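Local structure of salmonella plasmid virulence: SpvB (Salmonella typhimurium, 6P0X) at residues Ala52-Ala57 with Trp137-Ser142; Ile56-Ser61 with Leu124-Gly129; Glu79-Thr84 with Ser120-Glu125. The protein is the N-terminal, SpvB-family part of a toxin that probably ADP-ribosylates an arginine of host actin and so blocks its polymerisation. All coordinates share one frame; numbering follows the deposited sequence.

Contact 1 of 3, residues Ala52-Ala57 with Trp137-Ser142; sequences ATMSIA and WLLHDS. With AKR (acrylic acid), chain D.
A buried aromatic cluster at the meeting of strands 55-58 and 135-140 holds this contact, with I56 lying against W137. The methyl CG2 of I56 sits over the indole, 3.5 Å from the centroid of the W137 five-membered ring and 16° off its normal, a CH-pi contact made squarely on the face. With CG2 anti to the backbone N and CG1 beside it (chi1 -56°), both branches are used: CG2 covers the ring, and I56 CG1 lies 3.8 Å from W137 CG. Aromatic rings also surround the indole: Y126 stacks on it, and W169 and F73 meet it edge-to-face. One step out, M54 SD lies 3.9 Å from L139 CD2, and the bend at chi3 (71°) brings M54 CE equally close to that methyl; M54 and L139 also share P76 as a neighbour. Just before M54, the backbone N of T53 donates to the O atom of the bound acrylic acid at 3.3 Å, while T53 OG1 is hydrogen-bonded to Y186 OH. No hydrogen bond joins 52-57 to 137-142, and the two segments meet by side chains alone, the arrangement of an apolar core enclosed by antiparallel strands.

Contact 2 of 3, residues Ile56-Ser61 with Leu124-Gly129; sequences IARRTS and LEYWVG
I56 and L124 touch end to end: I56 CD1 lies 4.0 Å from L124 CD1 and 4.1 Å from L124 CD2, so the single ethyl tip of the isoleucine meets both methyls of the leucine. L124 points at I56, and with CG anti to its own backbone N (chi1 -180°) its methyls end at I56 CD1. The second approach is looser. R58 NH2 stands 4.1 Å from Y126 OH, too far for a hydrogen bond, with the guanidinium and phenol planes almost perpendicular, 89° apart.

Both polar ends have firmer partners outside the pair. The R58 chain runs extended from CG to NE, where NE donates to the carbonyl of T166 and NH1 forms a salt bridge with D71; together these two bonds restrain the guanidinium. Y126 OH is hydrogen-bonded to D135. On the Y126 ring, V128 CG2 lies 3.6 Å above one face, offset toward the rim. Further along, W127 NE1 donates to E125 OE1 at 3.0 Å, on the anti side and 31° out of the plane of a carboxylate that R123 also engages.

Strand 55-58 is paired through its backbone with 73-74 and 165-175, whereas strand 123-129 runs between 107-115 and 135-140, and F73 touches both R58 and Y126 where the two groups of strands approach.

Contact 3 of 3, residues Glu79-Thr84 with Ser120-Glu125; sequences EVLVQT and SFYRLE
Y122 and E79 make the polar link between 120-125 and 79-84, a hydrogen bond from Y122 OH to E79 OE2, 2.9 Å long, with the phenol as donor. The hydroxyl arrives on the anti side of the carboxylate, 30° out of its plane, while E79 OE2 itself lies at the edge of the tyrosine ring, in the ring plane; the two flat groups are turned 58° against each other. Both side chains start between their backbone N and carbonyl carbon, and the glutamate folds again at chi2, which carries its carboxylate to the phenol coming from the opposite direction. The second oxygen, E79 OE1, accepts from the backbone N of D77, so each carboxylate oxygen has its own donor.

The apolar part centres on L81. Its CD1 packs 3.6 Å from L124 CD2 as the two leucines cross at about a right angle, and its other methyl, L81 CD2, is 3.6 Å from Y122 OH. The isobutyl group therefore touches the leucine and the hydroxyl together, while F73 also lies against it.

Within 120-125, R123 NE forms a salt bridge with E125 OE2 at 2.6 Å; the oxygen lies in the guanidinium plane, but the donor comes from above the carboxylate plane.

The phenol and the backbone N-H that grip the buried carboxylate would help to stabilise a charge on E79, an effect that the nearby E118 may offset, and the bond probably helps to hold the Y122 hydroxyl beside L81.

The centres of the three contacts lie about 10 Å from one another. Contacts 1 and 2 start from the same strand, 55-58, and share I56 and A57, whereas contacts 2 and 3 share L124 and E125 on strand 123-129. Strands 123-129 and 135-140 are consecutive and antiparallel, so contacts 1 and 3 meet through backbone pairs such as L138 O with E125 N. Along the chain, 79-84 and 120-125 both fall between the two segments of contact 1. Strand 55-58 thus packs against both 123-129 and 135-140, and 81-83 against 123-129; these buried contacts lie side by side in the strand-rich N-terminal part of the toxin, with an acrylic acid site at the contact 1 end.

Contact 1 of 3, residues Ala52-Ala57 with Trp137-Ser142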
ATOM      1  N   ALA A  52       4.739   6.465   0.659  1.00 26.06           N
ATOM      2  CA  ALA A  52       3.990   5.519  -0.148  1.00 33.27           C
ATOM      3  C   ALA A  52       4.699   4.172  -0.174  1.00 33.83           C
ATOM      4  O   ALA A  52       5.928   4.092  -0.078  1.00 30.43           O
ATOM      5  CB  ALA A  52       3.802   6.036  -1.579  1.00 24.88           C
ATOM      6  N   THR A  53       3.909   3.112  -0.307  1.00 26.68           N
ATOM      7  CA  THR A  53       4.454   1.774  -0.433  1.00 26.28           C
ATOM      8  C   THR A  53       4.748   1.473  -1.902  1.00 32.94           C
ATOM      9  O   THR A  53       4.307   2.181  -2.811  1.00 26.51           O
ATOM     10  CB  THR A  53       3.485   0.735   0.140  1.00 34.35           C
ATOM     11  OG1 THR A  53       2.245   0.779  -0.581  1.00 26.37           O
ATOM     12  CG2 THR A  53       3.215   1.001   1.619  1.00 23.11           C
ATOM     13  N   MET A  54       5.510   0.407  -2.124  1.00 24.27           N
ATOM     14  CA  MET A  54       5.838  -0.018  -3.475  1.00 25.43           C
ATOM     15  C   MET A  54       4.573  -0.408  -4.233  1.00 34.13           C
ATOM     16  O   MET A  54       3.603  -0.906  -3.653  1.00 26.37           O
ATOM     17  CB  MET A  54       6.813  -1.195  -3.427  1.00 26.72           C
ATOM     18  CG  MET A  54       7.253  -1.714  -4.778  1.00 28.32           C
ATOM     19  SD  MET A  54       8.569  -2.931  -4.610  1.00 33.87           S
ATOM     20  CE  MET A  54       7.656  -4.304  -3.909  1.00 30.87           C
ATOM     21  N   SER A  55       4.582  -0.171  -5.545  1.00 24.31           N
ATOM     22  CA  SER A  55       3.417  -0.468  -6.364  1.00 22.61           C
ATOM     23  C   SER A  55       3.829  -0.713  -7.807  1.00 24.84           C
ATOM     24  O   SER A  55       4.908  -0.308  -8.251  1.00 23.59           O
ATOM     25  CB  SER A  55       2.389   0.667  -6.309  1.00 25.61           C
ATOM     26  OG  SER A  55       2.886   1.819  -6.966  1.00 25.44           O
ATOM     27  N   ILE A  56       2.946  -1.389  -8.532  1.00 20.53           N
ATOM     28  CA  ILE A  56       2.967  -1.424  -9.991  1.00 19.81           C
ATOM     29  C   ILE A  56       1.834  -0.528 -10.473  1.00 27.58           C
ATOM     30  O   ILE A  56       0.758  -0.502  -9.867  1.00 27.33           O
ATOM     31  CB  ILE A  56       2.815  -2.863 -10.527  1.00 19.32           C
ATOM     32  CG1 ILE A  56       3.896  -3.784  -9.949  1.00 20.20           C
ATOM     33  CG2 ILE A  56       2.872  -2.883 -12.042  1.00 18.94           C
ATOM     34  CD1 ILE A  56       5.318  -3.306 -10.181  1.00 21.17           C
ATOM     35  N   ALA A  57       2.064   0.224 -11.546  1.00 22.97           N
ATOM     36  CA  ALA A  57       1.075   1.201 -11.976  1.00 26.74           C
ATOM     37  C   ALA A  57       0.964   1.235 -13.492  1.00 24.77           C
ATOM     38  O   ALA A  57       1.911   0.910 -14.213  1.00 30.63           O
ATOM     39  CB  ALA A  57       1.413   2.607 -11.458  1.00 26.04           C
ATOM     40  N   TRP A 137       0.219  -8.615  -9.418  1.00 22.13           N
ATOM     41  CA  TRP A 137       1.615  -8.657  -9.833  1.00 22.21           C
ATOM     42  C   TRP A 137       2.459  -9.412  -8.813  1.00 23.11           C
ATOM     43  O   TRP A 137       2.186  -9.382  -7.608  1.00 24.13           O
ATOM     44  CB  TRP A 137       2.181  -7.241 -10.038  1.00 21.01           C
ATOM     45  CG  TRP A 137       1.592  -6.531 -11.222  1.00 31.27           C
ATOM     46  CD1 TRP A 137       0.373  -5.920 -11.285  1.00 27.04           C
ATOM     47  CD2 TRP A 137       2.192  -6.362 -12.516  1.00 26.23           C
ATOM     48  NE1 TRP A 137       0.176  -5.382 -12.534  1.00 26.27           N
ATOM     49  CE2 TRP A 137       1.277  -5.639 -13.308  1.00 24.82           C
ATOM     50  CE3 TRP A 137       3.411  -6.751 -13.080  1.00 26.24           C
ATOM     51  CZ2 TRP A 137       1.544  -5.295 -14.634  1.00 24.39           C
ATOM     52  CZ3 TRP A 137       3.674  -6.409 -14.396  1.00 21.24           C
ATOM     53  CH2 TRP A 137       2.746  -5.689 -15.158  1.00 26.35           C
ATOM     54  N   LEU A 138       3.497 -10.079  -9.313  1.00 23.95           N
ATOM     55  CA  LEU A 138       4.444 -10.824  -8.489  1.00 26.30           C
ATOM     56  C   LEU A 138       5.853 -10.371  -8.841  1.00 25.77           C
ATOM     57  O   LEU A 138       6.251 -10.430 -10.009  1.00 25.84           O
ATOM     58  CB  LEU A 138       4.302 -12.334  -8.706  1.00 26.75           C
ATOM     59  CG  LEU A 138       5.183 -13.228  -7.832  1.00 28.41           C
ATOM     60  CD1 LEU A 138       4.702 -13.225  -6.386  1.00 28.44           C
ATOM     61  CD2 LEU A 138       5.224 -14.641  -8.382  1.00 30.05           C
ATOM     62  N   LEU A 139       6.606  -9.929  -7.836  1.00 27.60           N
ATOM     63  CA  LEU A 139       7.941  -9.382  -8.038  1.00 28.99           C
ATOM     64  C   LEU A 139       8.962 -10.150  -7.212  1.00 27.74           C
ATOM     65  O   LEU A 139       8.829 -10.246  -5.990  1.00 33.00           O
ATOM     66  CB  LEU A 139       7.991  -7.896  -7.660  1.00 25.93           C
ATOM     67  CG  LEU A 139       9.398  -7.290  -7.624  1.00 24.40           C
ATOM     68  CD1 LEU A 139      10.025  -7.317  -9.009  1.00 27.51           C
ATOM     69  CD2 LEU A 139       9.374  -5.873  -7.078  1.00 23.32           C
ATOM     70  N   HIS A 140       9.996 -10.662  -7.872  1.00 31.68           N
ATOM     71  CA  HIS A 140      11.140 -11.276  -7.202  1.00 30.53           C
ATOM     72  C   HIS A 140      12.305 -10.313  -7.393  1.00 29.83           C
ATOM     73  O   HIS A 140      12.927 -10.285  -8.461  1.00 37.89           O
ATOM     74  CB  HIS A 140      11.442 -12.655  -7.779  1.00 36.98           C
ATOM     75  CG  HIS A 140      12.433 -13.442  -6.982  1.00 50.61           C
ATOM     76  ND1 HIS A 140      13.178 -14.467  -7.523  1.00 57.28           N
ATOM     77  CD2 HIS A 140      12.796 -13.359  -5.680  1.00 52.63           C
ATOM     78  CE1 HIS A 140      13.961 -14.980  -6.590  1.00 57.67           C
ATOM     79  NE2 HIS A 140      13.749 -14.326  -5.463  1.00 59.25           N
ATOM     80  N   ASP A 141      12.587  -9.514  -6.363  1.00 29.49           N
ATOM     81  CA  ASP A 141      13.511  -8.403  -6.515  1.00 29.33           C
ATOM     82  C   ASP A 141      14.963  -8.863  -6.382  1.00 32.60           C
ATOM     83  O   ASP A 141      15.261 -10.021  -6.075  1.00 35.64           O
ATOM     84  CB  ASP A 141      13.180  -7.280  -5.522  1.00 31.38           C
ATOM     85  CG  ASP A 141      13.387  -7.672  -4.060  1.00 39.70           C
ATOM     86  OD1 ASP A 141      14.097  -8.658  -3.759  1.00 36.05           O
ATOM     87  OD2 ASP A 141      12.824  -6.964  -3.195  1.00 36.23           O
ATOM     88  N   SER A 142      15.871  -7.916  -6.614  1.00 31.62           N
ATOM     89  CA  SER A 142      17.305  -8.185  -6.630  1.00 39.13           C
ATOM     90  C   SER A 142      17.849  -8.680  -5.295  1.00 45.69           C
ATOM     91  O   SER A 142      19.001  -9.124  -5.247  1.00 46.95           O
ATOM     92  CB  SER A 142      18.047  -6.918  -7.065  1.00 38.18           C
ATOM     93  OG  SER A 142      17.872  -5.883  -6.115  1.00 37.07           O
TER
HETATM   94  CA  AKR D 402      -1.422   3.943  -0.928  1.00 40.74           C
HETATM   95  CB  AKR D 402      -2.028   4.673  -1.837  1.00 34.38           C
HETATM   96  C   AKR D 402       0.073   4.130  -0.683  1.00 54.26           C
HETATM   97  O   AKR D 402       0.912   3.702  -1.523  1.00 59.28           O
HETATM   98  OXT AKR D 402       0.462   4.716   0.361  1.00 57.38           O

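Contact 2 of 3, residues Ile56-Ser61 with Leu124-Gly129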
ATOM      1  N   ILE A  56       2.946  -1.389  -8.532  1.00 20.53           N
ATOM      2  CA  ILE A  56       2.967  -1.424  -9.991  1.00 19.81           C
ATOM      3  C   ILE A  56       1.834  -0.528 -10.473  1.00 27.58           C
ATOM      4  O   ILE A  56       0.758  -0.502  -9.867  1.00 27.33           O
ATOM      5  CB  ILE A  56       2.815  -2.863 -10.527  1.00 19.32           C
ATOM      6  CG1 ILE A  56       3.896  -3.784  -9.949  1.00 20.20           C
ATOM      7  CG2 ILE A  56       2.872  -2.883 -12.042  1.00 18.94           C
ATOM      8  CD1 ILE A  56       5.318  -3.306 -10.181  1.00 21.17           C
ATOM      9  N   ALA A  57       2.064   0.224 -11.546  1.00 22.97           N
ATOM     10  CA  ALA A  57       1.075   1.201 -11.976  1.00 26.74           C
ATOM     11  C   ALA A  57       0.964   1.235 -13.492  1.00 24.77           C
ATOM     12  O   ALA A  57       1.911   0.910 -14.213  1.00 30.63           O
ATOM     13  CB  ALA A  57       1.413   2.607 -11.458  1.00 26.04           C
ATOM     14  N   ARG A  58      -0.213   1.634 -13.965  1.00 25.83           N
ATOM     15  CA  ARG A  58      -0.409   1.906 -15.380  1.00 22.87           C
ATOM     16  C   ARG A  58       0.123   3.292 -15.711  1.00 26.75           C
ATOM     17  O   ARG A  58      -0.035   4.238 -14.931  1.00 20.71           O
ATOM     18  CB  ARG A  58      -1.887   1.809 -15.753  1.00 20.62           C
ATOM     19  CG  ARG A  58      -2.463   0.411 -15.631  1.00 22.47           C
ATOM     20  CD  ARG A  58      -3.857   0.340 -16.228  1.00 21.86           C
ATOM     21  NE  ARG A  58      -4.478  -0.953 -15.965  1.00 26.75           N
ATOM     22  CZ  ARG A  58      -4.565  -1.937 -16.853  1.00 33.76           C
ATOM     23  NH1 ARG A  58      -4.080  -1.775 -18.078  1.00 31.00           N
ATOM     24  NH2 ARG A  58      -5.142  -3.082 -16.516  1.00 36.53           N
ATOM     25  N   ARG A  59       0.774   3.402 -16.864  1.00 23.24           N
ATOM     26  CA  ARG A  59       1.330   4.675 -17.294  1.00 20.84           C
ATOM     27  C   ARG A  59       0.221   5.654 -17.672  1.00 29.57           C
ATOM     28  O   ARG A  59      -0.824   5.268 -18.202  1.00 24.83           O
ATOM     29  CB  ARG A  59       2.262   4.457 -18.483  1.00 23.18           C
ATOM     30  CG  ARG A  59       3.214   5.602 -18.750  1.00 22.90           C
ATOM     31  CD  ARG A  59       3.991   5.378 -20.032  1.00 23.86           C
ATOM     32  NE  ARG A  59       5.046   6.371 -20.200  1.00 34.73           N
ATOM     33  CZ  ARG A  59       5.908   6.385 -21.210  1.00 31.44           C
ATOM     34  NH1 ARG A  59       5.846   5.458 -22.157  1.00 30.48           N
ATOM     35  NH2 ARG A  59       6.833   7.329 -21.272  1.00 28.04           N
ATOM     36  N   THR A  60       0.456   6.940 -17.389  1.00 28.78           N
ATOM     37  CA  THR A  60      -0.468   7.995 -17.789  1.00 30.34           C
ATOM     38  C   THR A  60       0.171   9.091 -18.628  1.00 29.34           C
ATOM     39  O   THR A  60      -0.563   9.859 -19.256  1.00 29.18           O
ATOM     40  CB  THR A  60      -1.114   8.659 -16.561  1.00 29.85           C
ATOM     41  OG1 THR A  60      -0.097   9.238 -15.733  1.00 31.24           O
ATOM     42  CG2 THR A  60      -1.909   7.643 -15.752  1.00 22.95           C
ATOM     43  N   SER A  61       1.505   9.178 -18.666  1.00 32.37           N
ATOM     44  CA  SER A  61       2.172  10.283 -19.352  1.00 38.06           C
ATOM     45  C   SER A  61       1.776  10.367 -20.822  1.00 47.21           C
ATOM     46  O   SER A  61       1.686  11.466 -21.382  1.00 44.74           O
ATOM     47  CB  SER A  61       3.687  10.149 -19.198  1.00 34.64           C
ATOM     48  OG  SER A  61       4.163   8.989 -19.855  1.00 40.73           O
ATOM     49  N   LEU A 124       9.624  -9.761 -12.777  1.00 29.13           N
ATOM     50  CA  LEU A 124       8.311  -9.170 -12.550  1.00 24.25           C
ATOM     51  C   LEU A 124       7.287  -9.842 -13.454  1.00 26.53           C
ATOM     52  O   LEU A 124       7.518  -9.989 -14.658  1.00 24.94           O
ATOM     53  CB  LEU A 124       8.349  -7.666 -12.815  1.00 23.72           C
ATOM     54  CG  LEU A 124       7.058  -6.873 -12.621  1.00 22.40           C
ATOM     55  CD1 LEU A 124       6.604  -6.923 -11.169  1.00 22.23           C
ATOM     56  CD2 LEU A 124       7.268  -5.438 -13.076  1.00 22.18           C
ATOM     57  N   GLU A 125       6.153 -10.240 -12.876  1.00 26.19           N
ATOM     58  CA  GLU A 125       5.129 -10.978 -13.603  1.00 23.68           C
ATOM     59  C   GLU A 125       3.754 -10.395 -13.332  1.00 23.85           C
ATOM     60  O   GLU A 125       3.444  -9.984 -12.209  1.00 27.87           O
ATOM     61  CB  GLU A 125       5.126 -12.456 -13.220  1.00 24.03           C
ATOM     62  CG  GLU A 125       6.425 -13.168 -13.488  1.00 25.99           C
ATOM     63  CD  GLU A 125       6.424 -14.569 -12.933  1.00 29.27           C
ATOM     64  OE1 GLU A 125       5.666 -14.813 -11.971  1.00 26.62           O
ATOM     65  OE2 GLU A 125       7.180 -15.420 -13.450  1.00 31.43           O
ATOM     66  N   TYR A 126       2.929 -10.390 -14.370  1.00 22.60           N
ATOM     67  CA  TYR A 126       1.536  -9.981 -14.304  1.00 23.46           C
ATOM     68  C   TYR A 126       0.688 -11.244 -14.414  1.00 26.07           C
ATOM     69  O   TYR A 126       0.784 -11.973 -15.412  1.00 23.21           O
ATOM     70  CB  TYR A 126       1.230  -8.991 -15.430  1.00 19.52           C
ATOM     71  CG  TYR A 126      -0.172  -8.427 -15.441  1.00 22.24           C
ATOM     72  CD1 TYR A 126      -0.796  -8.030 -14.267  1.00 22.76           C
ATOM     73  CD2 TYR A 126      -0.864  -8.276 -16.635  1.00 28.10           C
ATOM     74  CE1 TYR A 126      -2.075  -7.508 -14.281  1.00 22.76           C
ATOM     75  CE2 TYR A 126      -2.144  -7.754 -16.659  1.00 28.40           C
ATOM     76  CZ  TYR A 126      -2.745  -7.371 -15.479  1.00 31.36           C
ATOM     77  OH  TYR A 126      -4.019  -6.849 -15.499  1.00 30.51           O
ATOM     78  N   TRP A 127      -0.107 -11.516 -13.379  1.00 24.63           N
ATOM     79  CA  TRP A 127      -0.926 -12.718 -13.273  1.00 26.63           C
ATOM     80  C   TRP A 127      -2.384 -12.345 -13.486  1.00 31.63           C
ATOM     81  O   TRP A 127      -2.903 -11.453 -12.800  1.00 28.53           O
ATOM     82  CB  TRP A 127      -0.773 -13.379 -11.899  1.00 21.28           C
ATOM     83  CG  TRP A 127       0.577 -13.972 -11.617  1.00 23.71           C
ATOM     84  CD1 TRP A 127       1.785 -13.331 -11.661  1.00 23.73           C
ATOM     85  CD2 TRP A 127       0.856 -15.326 -11.232  1.00 25.09           C
ATOM     86  NE1 TRP A 127       2.796 -14.207 -11.337  1.00 29.47           N
ATOM     87  CE2 TRP A 127       2.253 -15.437 -11.070  1.00 24.84           C
ATOM     88  CE3 TRP A 127       0.059 -16.457 -11.016  1.00 27.64           C
ATOM     89  CZ2 TRP A 127       2.869 -16.631 -10.698  1.00 25.71           C
ATOM     90  CZ3 TRP A 127       0.674 -17.643 -10.647  1.00 25.82           C
ATOM     91  CH2 TRP A 127       2.066 -17.721 -10.494  1.00 26.49           C
ATOM     92  N   VAL A 128      -3.043 -13.029 -14.420  1.00 29.37           N
ATOM     93  CA  VAL A 128      -4.459 -12.813 -14.699  1.00 28.03           C
ATOM     94  C   VAL A 128      -5.184 -14.146 -14.565  1.00 28.53           C
ATOM     95  O   VAL A 128      -4.813 -15.128 -15.218  1.00 31.23           O
ATOM     96  CB  VAL A 128      -4.676 -12.207 -16.100  1.00 28.27           C
ATOM     97  CG1 VAL A 128      -6.163 -11.968 -16.358  1.00 21.60           C
ATOM     98  CG2 VAL A 128      -3.892 -10.909 -16.246  1.00 20.01           C
ATOM     99  N   GLY A 129      -6.224 -14.172 -13.735  1.00 27.66           N
ATOM    100  CA  GLY A 129      -6.974 -15.402 -13.529  1.00 27.17           C
ATOM    101  C   GLY A 129      -7.737 -15.790 -14.783  1.00 29.53           C
ATOM    102  O   GLY A 129      -8.485 -14.984 -15.347  1.00 32.94           O
TER

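Contact 3 of 3, residues Glu79-Thr84 with Ser120-Glu125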
ATOM      1  N   GLU A  79       9.819   2.887 -13.774  1.00 35.94           N
ATOM      2  CA  GLU A  79      10.404   2.662 -15.090  1.00 26.78           C
ATOM      3  C   GLU A  79       9.362   2.093 -16.045  1.00 30.08           C
ATOM      4  O   GLU A  79       8.507   1.294 -15.654  1.00 31.49           O
ATOM      5  CB  GLU A  79      11.602   1.714 -14.989  1.00 27.82           C
ATOM      6  CG  GLU A  79      11.246   0.266 -14.652  1.00 28.01           C
ATOM      7  CD  GLU A  79      11.099   0.010 -13.158  1.00 36.95           C
ATOM      8  OE1 GLU A  79      10.612   0.905 -12.435  1.00 41.07           O
ATOM      9  OE2 GLU A  79      11.470  -1.098 -12.709  1.00 37.68           O
ATOM     10  N   VAL A  80       9.434   2.515 -17.308  1.00 25.87           N
ATOM     11  CA  VAL A  80       8.513   2.011 -18.320  1.00 25.45           C
ATOM     12  C   VAL A  80       8.803   0.540 -18.581  1.00 26.60           C
ATOM     13  O   VAL A  80       9.959   0.137 -18.765  1.00 30.19           O
ATOM     14  CB  VAL A  80       8.618   2.841 -19.608  1.00 29.15           C
ATOM     15  CG1 VAL A  80       7.730   2.251 -20.694  1.00 27.11           C
ATOM     16  CG2 VAL A  80       8.233   4.290 -19.334  1.00 26.24           C
ATOM     17  N   LEU A  81       7.754  -0.271 -18.597  1.00 23.71           N
ATOM     18  CA  LEU A  81       7.876  -1.710 -18.765  1.00 28.21           C
ATOM     19  C   LEU A  81       7.498  -2.133 -20.179  1.00 29.98           C
ATOM     20  O   LEU A  81       6.844  -1.401 -20.926  1.00 29.10           O
ATOM     21  CB  LEU A  81       6.993  -2.449 -17.759  1.00 27.31           C
ATOM     22  CG  LEU A  81       7.304  -2.247 -16.277  1.00 29.77           C
ATOM     23  CD1 LEU A  81       6.224  -2.911 -15.432  1.00 21.18           C
ATOM     24  CD2 LEU A  81       8.682  -2.794 -15.940  1.00 23.49           C
ATOM     25  N   VAL A  82       7.930  -3.339 -20.533  1.00 27.27           N
ATOM     26  CA  VAL A  82       7.591  -3.964 -21.803  1.00 30.84           C
ATOM     27  C   VAL A  82       7.566  -5.468 -21.575  1.00 31.32           C
ATOM     28  O   VAL A  82       8.289  -5.995 -20.722  1.00 32.16           O
ATOM     29  CB  VAL A  82       8.590  -3.564 -22.917  1.00 35.42           C
ATOM     30  CG1 VAL A  82       9.991  -4.081 -22.599  1.00 28.27           C
ATOM     31  CG2 VAL A  82       8.120  -4.065 -24.277  1.00 32.85           C
ATOM     32  N   GLN A  83       6.702  -6.157 -22.319  1.00 29.62           N
ATOM     33  CA  GLN A  83       6.653  -7.610 -22.220  1.00 31.98           C
ATOM     34  C   GLN A  83       7.985  -8.203 -22.655  1.00 34.50           C
ATOM     35  O   GLN A  83       8.580  -7.772 -23.647  1.00 40.65           O
ATOM     36  CB  GLN A  83       5.537  -8.184 -23.094  1.00 26.21           C
ATOM     37  CG  GLN A  83       4.135  -7.777 -22.705  1.00 43.66           C
ATOM     38  CD  GLN A  83       3.088  -8.636 -23.393  1.00 45.41           C
ATOM     39  OE1 GLN A  83       3.365  -9.767 -23.798  1.00 41.15           O
ATOM     40  NE2 GLN A  83       1.879  -8.102 -23.529  1.00 38.27           N
ATOM     41  N   THR A  84       8.451  -9.200 -21.913  1.00 31.75           N
ATOM     42  CA  THR A  84       9.656  -9.904 -22.319  1.00 31.79           C
ATOM     43  C   THR A  84       9.381 -10.661 -23.610  1.00 37.93           C
ATOM     44  O   THR A  84       8.361 -11.347 -23.732  1.00 32.97           O
ATOM     45  CB  THR A  84      10.112 -10.864 -21.219  1.00 31.04           C
ATOM     46  OG1 THR A  84      10.474 -10.113 -20.052  1.00 29.74           O
ATOM     47  CG2 THR A  84      11.314 -11.685 -21.687  1.00 31.97           C
ATOM     48  N   SER A 120      17.822  -3.342 -14.487  1.00 42.08           N
ATOM     49  CA  SER A 120      17.131  -4.029 -13.411  1.00 42.80           C
ATOM     50  C   SER A 120      17.763  -5.396 -13.210  1.00 45.74           C
ATOM     51  O   SER A 120      18.490  -5.897 -14.070  1.00 43.13           O
ATOM     52  CB  SER A 120      15.638  -4.167 -13.707  1.00 39.96           C
ATOM     53  OG  SER A 120      15.417  -5.185 -14.665  1.00 45.40           O
ATOM     54  N   PHE A 121      17.506  -5.988 -12.040  1.00 40.74           N
ATOM     55  CA  PHE A 121      17.861  -7.378 -11.783  1.00 41.22           C
ATOM     56  C   PHE A 121      16.733  -8.020 -10.970  1.00 39.91           C
ATOM     57  O   PHE A 121      16.872  -8.352  -9.797  1.00 47.66           O
ATOM     58  CB  PHE A 121      19.211  -7.505 -11.076  1.00 40.62           C
ATOM     59  CG  PHE A 121      19.867  -8.838 -11.279  1.00 41.27           C
ATOM     60  CD1 PHE A 121      19.548  -9.916 -10.468  1.00 43.41           C
ATOM     61  CD2 PHE A 121      20.790  -9.020 -12.297  1.00 42.78           C
ATOM     62  CE1 PHE A 121      20.152 -11.151 -10.659  1.00 43.02           C
ATOM     63  CE2 PHE A 121      21.396 -10.250 -12.494  1.00 44.41           C
ATOM     64  CZ  PHE A 121      21.074 -11.317 -11.673  1.00 44.52           C
ATOM     65  N   TYR A 122      15.566  -8.176 -11.589  1.00 35.85           N
ATOM     66  CA  TYR A 122      14.439  -8.800 -10.916  1.00 32.12           C
ATOM     67  C   TYR A 122      13.642  -9.631 -11.912  1.00 36.69           C
ATOM     68  O   TYR A 122      13.944  -9.672 -13.108  1.00 36.66           O
ATOM     69  CB  TYR A 122      13.556  -7.747 -10.229  1.00 30.81           C
ATOM     70  CG  TYR A 122      12.929  -6.703 -11.136  1.00 31.35           C
ATOM     71  CD1 TYR A 122      11.983  -7.053 -12.098  1.00 32.68           C
ATOM     72  CD2 TYR A 122      13.234  -5.357 -10.987  1.00 37.71           C
ATOM     73  CE1 TYR A 122      11.400  -6.102 -12.911  1.00 33.39           C
ATOM     74  CE2 TYR A 122      12.643  -4.394 -11.792  1.00 33.41           C
ATOM     75  CZ  TYR A 122      11.727  -4.775 -12.752  1.00 32.20           C
ATOM     76  OH  TYR A 122      11.133  -3.827 -13.558  1.00 28.48           O
ATOM     77  N   ARG A 123      12.617 -10.313 -11.401  1.00 29.99           N
ATOM     78  CA  ARG A 123      11.640 -11.001 -12.240  1.00 28.87           C
ATOM     79  C   ARG A 123      10.260 -10.482 -11.860  1.00 27.04           C
ATOM     80  O   ARG A 123       9.789 -10.719 -10.743  1.00 26.93           O
ATOM     81  CB  ARG A 123      11.708 -12.519 -12.091  1.00 29.89           C
ATOM     82  CG  ARG A 123      10.837 -13.213 -13.130  1.00 29.19           C
ATOM     83  CD  ARG A 123      10.631 -14.691 -12.872  1.00 42.72           C
ATOM     84  NE  ARG A 123       9.783 -15.282 -13.906  1.00 50.52           N
ATOM     85  CZ  ARG A 123      10.208 -15.650 -15.114  1.00 47.13           C
ATOM     86  NH1 ARG A 123      11.484 -15.498 -15.451  1.00 38.08           N
ATOM     87  NH2 ARG A 123       9.356 -16.172 -15.985  1.00 42.46           N
ATOM     88  N   LEU A 124       9.624  -9.761 -12.777  1.00 29.13           N
ATOM     89  CA  LEU A 124       8.311  -9.170 -12.550  1.00 24.25           C
ATOM     90  C   LEU A 124       7.287  -9.842 -13.454  1.00 26.53           C
ATOM     91  O   LEU A 124       7.518  -9.989 -14.658  1.00 24.94           O
ATOM     92  CB  LEU A 124       8.349  -7.666 -12.815  1.00 23.72           C
ATOM     93  CG  LEU A 124       7.058  -6.873 -12.621  1.00 22.40           C
ATOM     94  CD1 LEU A 124       6.604  -6.923 -11.169  1.00 22.23           C
ATOM     95  CD2 LEU A 124       7.268  -5.438 -13.076  1.00 22.18           C
ATOM     96  N   GLU A 125       6.153 -10.240 -12.876  1.00 26.19           N
ATOM     97  CA  GLU A 125       5.129 -10.978 -13.603  1.00 23.68           C
ATOM     98  C   GLU A 125       3.754 -10.395 -13.332  1.00 23.85           C
ATOM     99  O   GLU A 125       3.444  -9.984 -12.209  1.00 27.87           O
ATOM    100  CB  GLU A 125       5.126 -12.456 -13.220  1.00 24.03           C
ATOM    101  CG  GLU A 125       6.425 -13.168 -13.488  1.00 25.99           C
ATOM    102  CD  GLU A 125       6.424 -14.569 -12.933  1.00 29.27           C
ATOM    103  OE1 GLU A 125       5.666 -14.813 -11.971  1.00 26.62           O
ATOM    104  OE2 GLU A 125       7.180 -15.420 -13.450  1.00 31.43           O
TER